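Local atomic coordinates of transmembrane oligosaccharyl transferase (Archaeoglobus fulgidus, PDB entry 3WAJ), a protein that belongs to the STT3/AglB family of membrane proteins in the GT-C clan, pairing a helical membrane part with a globular part and holding a zinc ion. Residues Leu174-Leu179 / Gly205-Leu210; Glu522-Leu527 / Ile557-His562; Ala572-Lys577 / Gly583-Phe588; Tyr640-Pro645 / Gly650-Gln655. All coordinates share one frame; numbering follows the deposited sequence.

Contact 1. Residues Leu174-Leu179 / Gly205-Leu210; sequences LGTFLL and GITIGL
Thr176 and Thr207 are where helix 163-181 meets helix 199-214, a helix-helix contact within the polytopic helical bundle that forms the STT3-type N-terminal part of the protein. The CA atoms of Thr176 and Thr207 are 7.7 Å apart, and the contact across these segments is small, carried by the two threonine side chains. Along 205-210, Gly205 comes first and closes a regular helical turn by accepting from Gly209 N. Ile206 next turns its side chain to Ile260 of helix 243-261. Thr207 then reaches across, and Thr176 comes to meet it tip to tip. Each hydroxyl is tucked between its own backbone N and carbonyl carbon (chi1 57° in Thr176, 61° in Thr207): Thr176 OG1 has Ser172 O as its main partner, with Ala173 O also within hydrogen-bonding range, and Thr207 OG1 is hydrogen-bonded to Ala204 O. Each hydroxyl thus finds a carbonyl acceptor in the preceding turn of its own helix. Ile208, further on, packs into helices 221-234 and 243-261, and Leu210 lies on Trp169. Between the threonines, OG1 of Thr176 lies 3.1 Å from OG1 of Thr207, while CG2 of Thr176 and CG2 of Thr207 meet at 4.0 Å.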
# COMPACT_ATOMS: atom_id res chain seq x y z
N LEU A 174 21.42 -0.66 -16.29
CA LEU A 174 21.57 -0.17 -17.65
C LEU A 174 22.92 0.54 -17.85
O LEU A 174 23.71 0.17 -18.72
CB LEU A 174 20.43 0.78 -18.00
CG LEU A 174 19.00 0.25 -17.95
CD1 LEU A 174 18.03 1.38 -18.19
CD2 LEU A 174 18.78 -0.87 -18.97
N GLY A 175 23.17 1.56 -17.03
CA GLY A 175 24.39 2.34 -17.12
C GLY A 175 25.64 1.51 -16.97
O GLY A 175 26.62 1.72 -17.68
N THR A 176 25.61 0.56 -16.04
CA THR A 176 26.77 -0.31 -15.83
C THR A 176 26.90 -1.34 -16.94
O THR A 176 28.01 -1.75 -17.29
CB THR A 176 26.70 -1.04 -14.47
OG1 THR A 176 25.49 -1.80 -14.38
CG2 THR A 176 26.80 -0.04 -13.30
N PHE A 177 25.77 -1.78 -17.48
CA PHE A 177 25.82 -2.68 -18.63
C PHE A 177 26.39 -1.96 -19.86
O PHE A 177 27.23 -2.52 -20.58
CB PHE A 177 24.46 -3.27 -18.97
CG PHE A 177 24.49 -4.18 -20.16
CD1 PHE A 177 24.91 -5.49 -20.03
CD2 PHE A 177 24.11 -3.72 -21.42
CE1 PHE A 177 24.97 -6.33 -21.13
CE2 PHE A 177 24.16 -4.55 -22.54
CZ PHE A 177 24.59 -5.86 -22.39
N LEU A 178 25.94 -0.74 -20.11
CA LEU A 178 26.42 -0.01 -21.27
C LEU A 178 27.89 0.32 -21.08
O LEU A 178 28.68 0.20 -22.01
CB LEU A 178 25.57 1.24 -21.53
CG LEU A 178 24.18 0.87 -22.07
CD1 LEU A 178 23.33 2.09 -22.37
CD2 LEU A 178 24.31 -0.01 -23.32
N LEU A 179 28.26 0.67 -19.86
CA LEU A 179 29.66 0.88 -19.51
C LEU A 179 30.51 -0.36 -19.80
O LEU A 179 31.66 -0.25 -20.23
CB LEU A 179 29.78 1.28 -18.03
CG LEU A 179 31.08 1.88 -17.49
CD1 LEU A 179 32.10 0.82 -17.15
CD2 LEU A 179 31.68 2.86 -18.48
N GLY A 205 26.57 -7.37 -13.54
CA GLY A 205 25.86 -8.53 -13.06
C GLY A 205 25.42 -8.35 -11.61
O GLY A 205 24.41 -8.92 -11.19
N ILE A 206 26.17 -7.56 -10.86
CA ILE A 206 25.84 -7.30 -9.45
C ILE A 206 24.64 -6.39 -9.35
O ILE A 206 23.75 -6.61 -8.53
CB ILE A 206 27.06 -6.73 -8.66
CG1 ILE A 206 28.04 -7.84 -8.31
CG2 ILE A 206 26.61 -6.05 -7.39
CD1 ILE A 206 29.34 -7.34 -7.74
N THR A 207 24.61 -5.36 -10.19
CA THR A 207 23.49 -4.42 -10.20
C THR A 207 22.19 -5.12 -10.62
O THR A 207 21.13 -4.84 -10.07
CB THR A 207 23.76 -3.21 -11.10
OG1 THR A 207 23.96 -3.67 -12.45
CG2 THR A 207 25.00 -2.46 -10.64
N ILE A 208 22.27 -6.04 -11.58
CA ILE A 208 21.08 -6.82 -11.91
C ILE A 208 20.65 -7.67 -10.72
O ILE A 208 19.50 -7.58 -10.26
CB ILE A 208 21.28 -7.70 -13.15
CG1 ILE A 208 21.35 -6.82 -14.40
CG2 ILE A 208 20.13 -8.72 -13.27
CD1 ILE A 208 21.65 -7.58 -15.66
N GLY A 209 21.59 -8.47 -10.21
CA GLY A 209 21.38 -9.23 -8.99
C GLY A 209 20.70 -8.42 -7.91
O GLY A 209 19.71 -8.88 -7.32
N LEU A 210 21.21 -7.21 -7.66
CA LEU A 210 20.66 -6.38 -6.58
C LEU A 210 19.26 -5.92 -6.93
O LEU A 210 18.38 -5.83 -6.06
CB LEU A 210 21.58 -5.20 -6.27
CG LEU A 210 22.90 -5.64 -5.63
CD1 LEU A 210 23.77 -4.45 -5.27
CD2 LEU A 210 22.62 -6.48 -4.40

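Contact 2. Residues Glu522-Leu527 / Ile557-His562; sequences EYYLQL and IEAVAH
Tyr524 of helix 517-524 and His562, the first residue to leave the helical path after helix 554-561 and one with positive phi (47°), bring their CA atoms to 7.2 Å. Their side chains cross at about a right angle, yet the rings lie face to face, centroids 3.9 Å apart and planes inclined by 30°. His562 NE2 stands over the rim of the phenol ring, 3.4 Å from Tyr524 CE1, and CD2 of His562 is equally near Tyr524 CE2. A chi1 of -166° turns the tyrosine ring toward 557-562, where its OH comes 3.6 Å from Ala559 CA. Glu558 O adds a contact of 3.4 Å to Tyr524 CE2 and lies in plane at the edge of the imidazole. One water ties the ends together: it gives a hydrogen bond to Ala559 O (2.9 Å), pairs with His562 NE2 (2.7 Å) and more weakly with Tyr524 OH. The imidazole is gripped at both nitrogens, since ND1 bonds to Asp521. Arg53 of helix 47-60 makes a salt bridge with Glu558 and a cation-pi contact with Tyr524. The stack thus joins helices 517-524 and 554-561 of the globular part against helix 47-60, with Val560 turned to helix 501-513.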
# COMPACT_ATOMS: atom_id res chain seq x y z
N GLU A 522 7.77 -12.34 21.99
CA GLU A 522 8.77 -13.38 21.65
C GLU A 522 8.57 -13.88 20.23
O GLU A 522 9.53 -14.00 19.46
CB GLU A 522 8.64 -14.62 22.53
CG GLU A 522 8.66 -14.41 24.01
CD GLU A 522 8.07 -15.60 24.73
OE1 GLU A 522 7.22 -16.28 24.13
OE2 GLU A 522 8.46 -15.86 25.89
N TYR A 523 7.32 -14.21 19.91
CA TYR A 523 7.01 -14.90 18.66
C TYR A 523 7.32 -13.99 17.47
O TYR A 523 7.84 -14.43 16.45
CB TYR A 523 5.53 -15.36 18.64
CG TYR A 523 5.23 -16.36 17.55
CD1 TYR A 523 4.16 -16.17 16.70
CD2 TYR A 523 6.03 -17.48 17.35
CE1 TYR A 523 3.86 -17.08 15.70
CE2 TYR A 523 5.77 -18.39 16.34
CZ TYR A 523 4.68 -18.19 15.52
OH TYR A 523 4.39 -19.08 14.51
N TYR A 524 7.01 -12.71 17.64
CA TYR A 524 7.33 -11.66 16.67
C TYR A 524 8.78 -11.75 16.19
O TYR A 524 9.07 -11.44 15.03
CB TYR A 524 7.10 -10.30 17.35
CG TYR A 524 7.06 -9.10 16.43
CD1 TYR A 524 8.17 -8.27 16.31
CD2 TYR A 524 5.91 -8.80 15.70
CE1 TYR A 524 8.14 -7.17 15.49
CE2 TYR A 524 5.88 -7.69 14.86
CZ TYR A 524 7.00 -6.88 14.77
OH TYR A 524 7.00 -5.77 13.95
N LEU A 525 9.69 -12.19 17.06
CA LEU A 525 11.11 -12.19 16.73
C LEU A 525 11.66 -13.55 16.29
O LEU A 525 12.85 -13.67 15.99
CB LEU A 525 11.93 -11.62 17.88
CG LEU A 525 11.46 -10.21 18.26
CD1 LEU A 525 12.12 -9.77 19.55
CD2 LEU A 525 11.79 -9.22 17.14
N GLN A 526 10.80 -14.55 16.21
CA GLN A 526 11.24 -15.90 15.85
C GLN A 526 11.43 -16.12 14.36
O GLN A 526 10.70 -15.56 13.52
CB GLN A 526 10.25 -16.96 16.36
CG GLN A 526 10.17 -17.06 17.85
CD GLN A 526 11.51 -17.42 18.45
OE1 GLN A 526 12.07 -16.64 19.23
NE2 GLN A 526 12.02 -18.59 18.10
N LEU A 527 12.39 -16.98 14.06
CA LEU A 527 12.71 -17.32 12.69
C LEU A 527 11.78 -18.42 12.22
O LEU A 527 12.13 -19.59 12.25
CB LEU A 527 14.16 -17.78 12.60
CG LEU A 527 14.66 -18.02 11.19
CD1 LEU A 527 14.64 -16.71 10.40
CD2 LEU A 527 16.05 -18.63 11.22
N ILE A 557 -1.22 -2.90 12.48
CA ILE A 557 -1.67 -3.75 13.56
C ILE A 557 -0.53 -4.66 13.97
O ILE A 557 -0.23 -4.80 15.15
CB ILE A 557 -2.91 -4.59 13.17
CG1 ILE A 557 -4.15 -3.68 13.06
CG2 ILE A 557 -3.19 -5.67 14.20
CD1 ILE A 557 -5.41 -4.41 12.62
N GLU A 558 0.12 -5.27 12.99
CA GLU A 558 1.25 -6.14 13.26
C GLU A 558 2.48 -5.40 13.81
O GLU A 558 3.06 -5.81 14.80
CB GLU A 558 1.64 -6.88 11.99
CG GLU A 558 2.84 -7.79 12.17
CD GLU A 558 3.09 -8.66 10.93
OE1 GLU A 558 2.47 -8.37 9.88
OE2 GLU A 558 3.88 -9.62 11.02
N ALA A 559 2.90 -4.32 13.15
CA ALA A 559 4.12 -3.63 13.56
C ALA A 559 3.95 -2.81 14.85
O ALA A 559 4.91 -2.64 15.59
CB ALA A 559 4.67 -2.77 12.42
N VAL A 560 2.74 -2.33 15.13
CA VAL A 560 2.55 -1.45 16.28
C VAL A 560 1.86 -2.14 17.45
O VAL A 560 2.28 -1.99 18.59
CB VAL A 560 1.80 -0.13 15.90
CG1 VAL A 560 1.64 0.75 17.13
CG2 VAL A 560 2.56 0.63 14.81
N ALA A 561 0.81 -2.89 17.17
CA ALA A 561 0.11 -3.60 18.23
C ALA A 561 0.79 -4.93 18.59
O ALA A 561 0.49 -5.50 19.64
CB ALA A 561 -1.34 -3.83 17.85
N HIS A 562 1.68 -5.41 17.72
CA HIS A 562 2.20 -6.78 17.82
C HIS A 562 1.05 -7.77 18.04
O HIS A 562 1.14 -8.65 18.89
CB HIS A 562 3.23 -6.92 18.96
CG HIS A 562 4.57 -6.33 18.67
ND1 HIS A 562 5.60 -6.33 19.58
CD2 HIS A 562 5.06 -5.71 17.56
CE1 HIS A 562 6.67 -5.75 19.05
NE2 HIS A 562 6.36 -5.37 17.83
O HOH W 1 7.54 -3.51 16.31

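Contact 3. Residues Ala572-Lys577 / Gly583-Phe588; sequences AGIGNK and GASSFF
The N-terminus of helix 584-588, with Gly583 at the N-cap, is met by the backbone of loop 572-577. Two successive loop carbonyls receive the first N-H groups of the helix. Ala584 N donates to Gly573 O (2.8 Å) and Ser585 N to Ile574 O (2.8 Å, N-H...O angle 162°), both donors lying in the plane of their carbonyl. Ile574 O is gripped twice, for the hydroxyl Ser585 OG also donates to it at 3.0 Å, from 43° above the carbonyl plane. That second bond follows from chi1 of 71°, which folds OG between the backbone N and the carbonyl carbon of Ser585, back toward the loop. The glycines let the backbones close in, Gly583 CA lying only 3.2 Å from Gly573 O: a CB on Gly583 would collide with Gly575 N, Ile574 C and Gly573 O, and one on Gly575 with Gly583 N. Further along, the loop runs beside the helix: Ser586 CB rests 3.5 Å from Asn576 O, and Lys577 CG lies alongside Ser586 CB at 4.1 Å. Beyond that touch the lysine bends at chi3 and carries NZ to a salt bridge with Glu627, while Ser586 OG bonds to Val581 O. Carbonyls directed at the first turn of a helix would be favoured by its partial positive charge. Ile574 leans on Trp551 and Ala584 on Trp550, so this helix start, its first N-H groups taken up by loop carbonyls, sits beside the tryptophan pair of the family's WWDYG motif in the core of the globular part.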
# COMPACT_ATOMS: atom_id res chain seq x y z
N ALA A 572 -4.42 -9.96 1.34
CA ALA A 572 -4.79 -11.25 1.94
C ALA A 572 -5.89 -11.04 2.99
O ALA A 572 -5.94 -10.00 3.65
CB ALA A 572 -3.58 -11.88 2.59
N GLY A 573 -6.77 -12.04 3.16
CA GLY A 573 -7.74 -12.02 4.24
C GLY A 573 -8.95 -11.10 4.05
O GLY A 573 -9.70 -10.85 5.00
N ILE A 574 -9.15 -10.61 2.83
CA ILE A 574 -10.34 -9.80 2.54
C ILE A 574 -11.62 -10.65 2.52
O ILE A 574 -12.68 -10.20 2.95
CB ILE A 574 -10.19 -9.02 1.22
CG1 ILE A 574 -9.09 -7.96 1.35
CG2 ILE A 574 -11.51 -8.37 0.81
CD1 ILE A 574 -8.57 -7.42 -0.02
N GLY A 575 -11.51 -11.88 2.02
CA GLY A 575 -12.68 -12.76 1.89
C GLY A 575 -13.77 -12.19 0.98
O GLY A 575 -13.51 -11.34 0.14
N ASN A 576 -15.00 -12.69 1.13
CA ASN A 576 -16.16 -12.21 0.36
C ASN A 576 -17.45 -12.87 0.80
O ASN A 576 -17.42 -13.90 1.48
CB ASN A 576 -15.98 -12.45 -1.15
CG ASN A 576 -15.81 -13.92 -1.50
OD1 ASN A 576 -16.69 -14.76 -1.22
ND2 ASN A 576 -14.67 -14.24 -2.10
N LYS A 577 -18.59 -12.32 0.37
CA LYS A 577 -19.88 -12.93 0.71
C LYS A 577 -20.41 -13.89 -0.35
O LYS A 577 -21.04 -14.90 -0.02
CB LYS A 577 -20.93 -11.87 1.07
CG LYS A 577 -20.95 -11.52 2.55
CD LYS A 577 -21.46 -10.11 2.83
CE LYS A 577 -22.64 -9.75 1.96
NZ LYS A 577 -23.02 -8.33 2.16
N GLY A 583 -13.47 -13.38 5.94
CA GLY A 583 -12.43 -12.38 5.75
C GLY A 583 -13.00 -11.04 6.17
O GLY A 583 -14.13 -10.96 6.65
N ALA A 584 -12.23 -9.98 5.98
CA ALA A 584 -12.63 -8.66 6.43
C ALA A 584 -13.93 -8.14 5.79
O ALA A 584 -14.77 -7.57 6.48
CB ALA A 584 -11.50 -7.66 6.26
N SER A 585 -14.10 -8.33 4.49
CA SER A 585 -15.27 -7.76 3.82
C SER A 585 -16.54 -8.49 4.23
O SER A 585 -17.61 -7.89 4.32
CB SER A 585 -15.10 -7.74 2.29
OG SER A 585 -15.19 -9.04 1.75
N SER A 586 -16.43 -9.78 4.50
CA SER A 586 -17.62 -10.57 4.82
C SER A 586 -17.99 -10.39 6.29
O SER A 586 -19.13 -10.62 6.70
CB SER A 586 -17.38 -12.05 4.50
OG SER A 586 -16.10 -12.44 4.92
N PHE A 587 -17.01 -9.96 7.09
CA PHE A 587 -17.32 -9.63 8.47
C PHE A 587 -18.06 -8.27 8.51
O PHE A 587 -19.18 -8.18 8.99
CB PHE A 587 -16.07 -9.67 9.34
CG PHE A 587 -16.33 -9.30 10.78
CD1 PHE A 587 -16.83 -10.24 11.67
CD2 PHE A 587 -16.10 -8.00 11.24
CE1 PHE A 587 -17.10 -9.91 13.00
CE2 PHE A 587 -16.36 -7.66 12.57
CZ PHE A 587 -16.86 -8.61 13.45
N PHE A 588 -17.44 -7.22 7.97
CA PHE A 588 -17.98 -5.86 8.12
C PHE A 588 -19.24 -5.52 7.33
O PHE A 588 -19.96 -4.59 7.69
CB PHE A 588 -16.90 -4.78 7.88
CG PHE A 588 -15.78 -4.83 8.88
CD1 PHE A 588 -15.96 -4.34 10.17
CD2 PHE A 588 -14.55 -5.38 8.54
CE1 PHE A 588 -14.92 -4.39 11.12
CE2 PHE A 588 -13.50 -5.45 9.47
CZ PHE A 588 -13.68 -4.96 10.76

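Contact 4. Residues Tyr640-Pro645 / Gly650-Gln655; sequences YFYYSP and GYANSQ
Backbone bonds come first, joining Tyr640 to Ala652 and Tyr642 to Gly650 as antiparallel hydrogen-bonded pairs. Each pair is bonded both ways: Tyr640 N reaches Ala652 O at 2.9 Å and Gly650 N reaches Tyr642 O at 2.8 Å, with Ala652 N to Tyr640 O and Tyr642 N to Gly650 O completing the ladder. The strand axes make 139°. Phe641 and Tyr651 form the non-hydrogen-bonded pair between them, where CA-H...O contacts run from Phe641 CA to Gly650 O and from Tyr651 CA to Tyr640 O. Aromatic contacts occupy both faces. Beside Phe641, the edge of the Tyr651 ring points to the phenylalanine face, centroids 5.5 Å apart and planes at 62°; Tyr651 OH bonds to Gly639 N. On the other face, chi1 of 69° lays the Tyr642 ring over Gly650, whose CA is 4.2 Å from the ring centroid in a CH-pi contact; a CB there would clash with Tyr642 OH. CE1 of Tyr642 meets Ala652 CB at 3.9 Å. A water bridges Tyr640 OH (3.2 Å) and Gln655 OE1 (3.0 Å). With strand 663-664 along the far side of 640-643, this is a beta hairpin within a three-stranded antiparallel sheet.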
# COMPACT_ATOMS: atom_id res chain seq x y z
N TYR A 640 -29.74 11.80 -1.37
CA TYR A 640 -29.05 13.00 -0.93
C TYR A 640 -29.96 13.89 -0.16
O TYR A 640 -31.18 13.92 -0.40
CB TYR A 640 -28.53 13.79 -2.14
CG TYR A 640 -27.58 13.01 -3.00
CD1 TYR A 640 -28.05 12.25 -4.08
CD2 TYR A 640 -26.22 13.00 -2.73
CE1 TYR A 640 -27.18 11.52 -4.87
CE2 TYR A 640 -25.34 12.27 -3.51
CZ TYR A 640 -25.83 11.53 -4.59
OH TYR A 640 -24.97 10.79 -5.38
N PHE A 641 -29.36 14.65 0.76
CA PHE A 641 -30.03 15.79 1.37
C PHE A 641 -29.80 17.00 0.49
O PHE A 641 -28.73 17.14 -0.12
CB PHE A 641 -29.45 16.07 2.76
CG PHE A 641 -29.91 15.10 3.82
CD1 PHE A 641 -31.27 14.96 4.10
CD2 PHE A 641 -28.99 14.35 4.55
CE1 PHE A 641 -31.71 14.07 5.07
CE2 PHE A 641 -29.41 13.46 5.52
CZ PHE A 641 -30.78 13.33 5.78
N TYR A 642 -30.78 17.90 0.43
CA TYR A 642 -30.65 19.11 -0.38
C TYR A 642 -31.57 20.24 0.11
O TYR A 642 -32.58 19.99 0.79
CB TYR A 642 -31.00 18.79 -1.83
CG TYR A 642 -32.48 18.50 -2.00
CD1 TYR A 642 -32.98 17.22 -1.80
CD2 TYR A 642 -33.38 19.52 -2.31
CE1 TYR A 642 -34.32 16.95 -1.93
CE2 TYR A 642 -34.73 19.25 -2.46
CZ TYR A 642 -35.20 17.97 -2.26
OH TYR A 642 -36.54 17.69 -2.40
N TYR A 643 -31.25 21.47 -0.29
CA TYR A 643 -32.18 22.60 -0.19
C TYR A 643 -32.71 23.00 -1.57
O TYR A 643 -31.93 23.19 -2.51
CB TYR A 643 -31.51 23.80 0.46
CG TYR A 643 -31.05 23.51 1.85
CD1 TYR A 643 -31.85 23.80 2.95
CD2 TYR A 643 -29.83 22.89 2.06
CE1 TYR A 643 -31.41 23.51 4.25
CE2 TYR A 643 -29.40 22.58 3.33
CZ TYR A 643 -30.18 22.90 4.42
OH TYR A 643 -29.72 22.57 5.66
N SER A 644 -34.03 23.11 -1.67
CA SER A 644 -34.68 23.45 -2.93
C SER A 644 -34.37 24.91 -3.27
O SER A 644 -33.87 25.65 -2.42
CB SER A 644 -36.19 23.24 -2.83
OG SER A 644 -36.78 24.22 -2.01
N PRO A 645 -34.67 25.32 -4.51
CA PRO A 645 -34.48 26.75 -4.82
C PRO A 645 -35.42 27.68 -4.04
O PRO A 645 -35.12 28.87 -3.97
CB PRO A 645 -34.75 26.82 -6.34
CG PRO A 645 -35.37 25.50 -6.71
CD PRO A 645 -34.85 24.51 -5.73
N GLY A 650 -34.86 19.01 2.12
CA GLY A 650 -35.45 17.74 1.75
C GLY A 650 -34.45 16.62 1.61
O GLY A 650 -33.23 16.85 1.59
N TYR A 651 -34.99 15.41 1.52
CA TYR A 651 -34.23 14.23 1.16
C TYR A 651 -34.83 13.60 -0.11
O TYR A 651 -36.04 13.41 -0.22
CB TYR A 651 -34.22 13.22 2.31
CG TYR A 651 -33.62 11.88 1.93
CD1 TYR A 651 -32.24 11.71 1.87
CD2 TYR A 651 -34.42 10.78 1.62
CE1 TYR A 651 -31.68 10.49 1.52
CE2 TYR A 651 -33.88 9.57 1.28
CZ TYR A 651 -32.50 9.42 1.23
OH TYR A 651 -31.94 8.21 0.88
N ALA A 652 -33.98 13.26 -1.06
CA ALA A 652 -34.42 12.51 -2.23
C ALA A 652 -33.66 11.20 -2.31
O ALA A 652 -32.43 11.19 -2.19
CB ALA A 652 -34.21 13.33 -3.48
N ASN A 653 -34.37 10.09 -2.52
CA ASN A 653 -33.72 8.79 -2.64
C ASN A 653 -32.90 8.73 -3.90
O ASN A 653 -32.04 7.88 -4.05
CB ASN A 653 -34.74 7.66 -2.63
CG ASN A 653 -36.13 8.13 -2.98
OD1 ASN A 653 -36.31 9.26 -3.43
ND2 ASN A 653 -37.12 7.27 -2.78
N SER A 654 -33.18 9.65 -4.81
CA SER A 654 -32.45 9.72 -6.07
C SER A 654 -32.25 11.19 -6.44
O SER A 654 -33.14 12.01 -6.21
CB SER A 654 -33.26 9.02 -7.17
OG SER A 654 -32.98 9.58 -8.43
N GLN A 655 -31.11 11.52 -7.02
CA GLN A 655 -30.89 12.89 -7.49
C GLN A 655 -31.93 13.35 -8.53
O GLN A 655 -32.09 14.55 -8.75
CB GLN A 655 -29.49 13.02 -8.07
CG GLN A 655 -29.28 12.17 -9.29
CD GLN A 655 -28.49 10.91 -8.97
OE1 GLN A 655 -29.02 9.95 -8.38
NE2 GLN A 655 -27.22 10.90 -9.37
O HOH W 2 -26.83 8.66 -6.86

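Overall arrangement
The four contacts follow one another along the chain without overlap. Contact 1 belongs to the helical N-terminal part; contacts 2 and 3 share the AglB core region, their centres 23 Å apart and their nearest atoms about 8 Å. Contact 4 stands on a separate small antiparallel sheet, 33 Å from contact 3 and 62 Å from contact 1 between centres. Contacts 1 and 3 lie on opposite sides of the chain's centre. The zinc site, of Asp47, Asp161 and His163, belongs to the N-terminal part; His163 starts the helix carrying 174-179 and Asp47 starts helix 47-60, which packs on helices 517-524 and 554-561. Contact 2 thus lies where the globular part meets the N-terminal part.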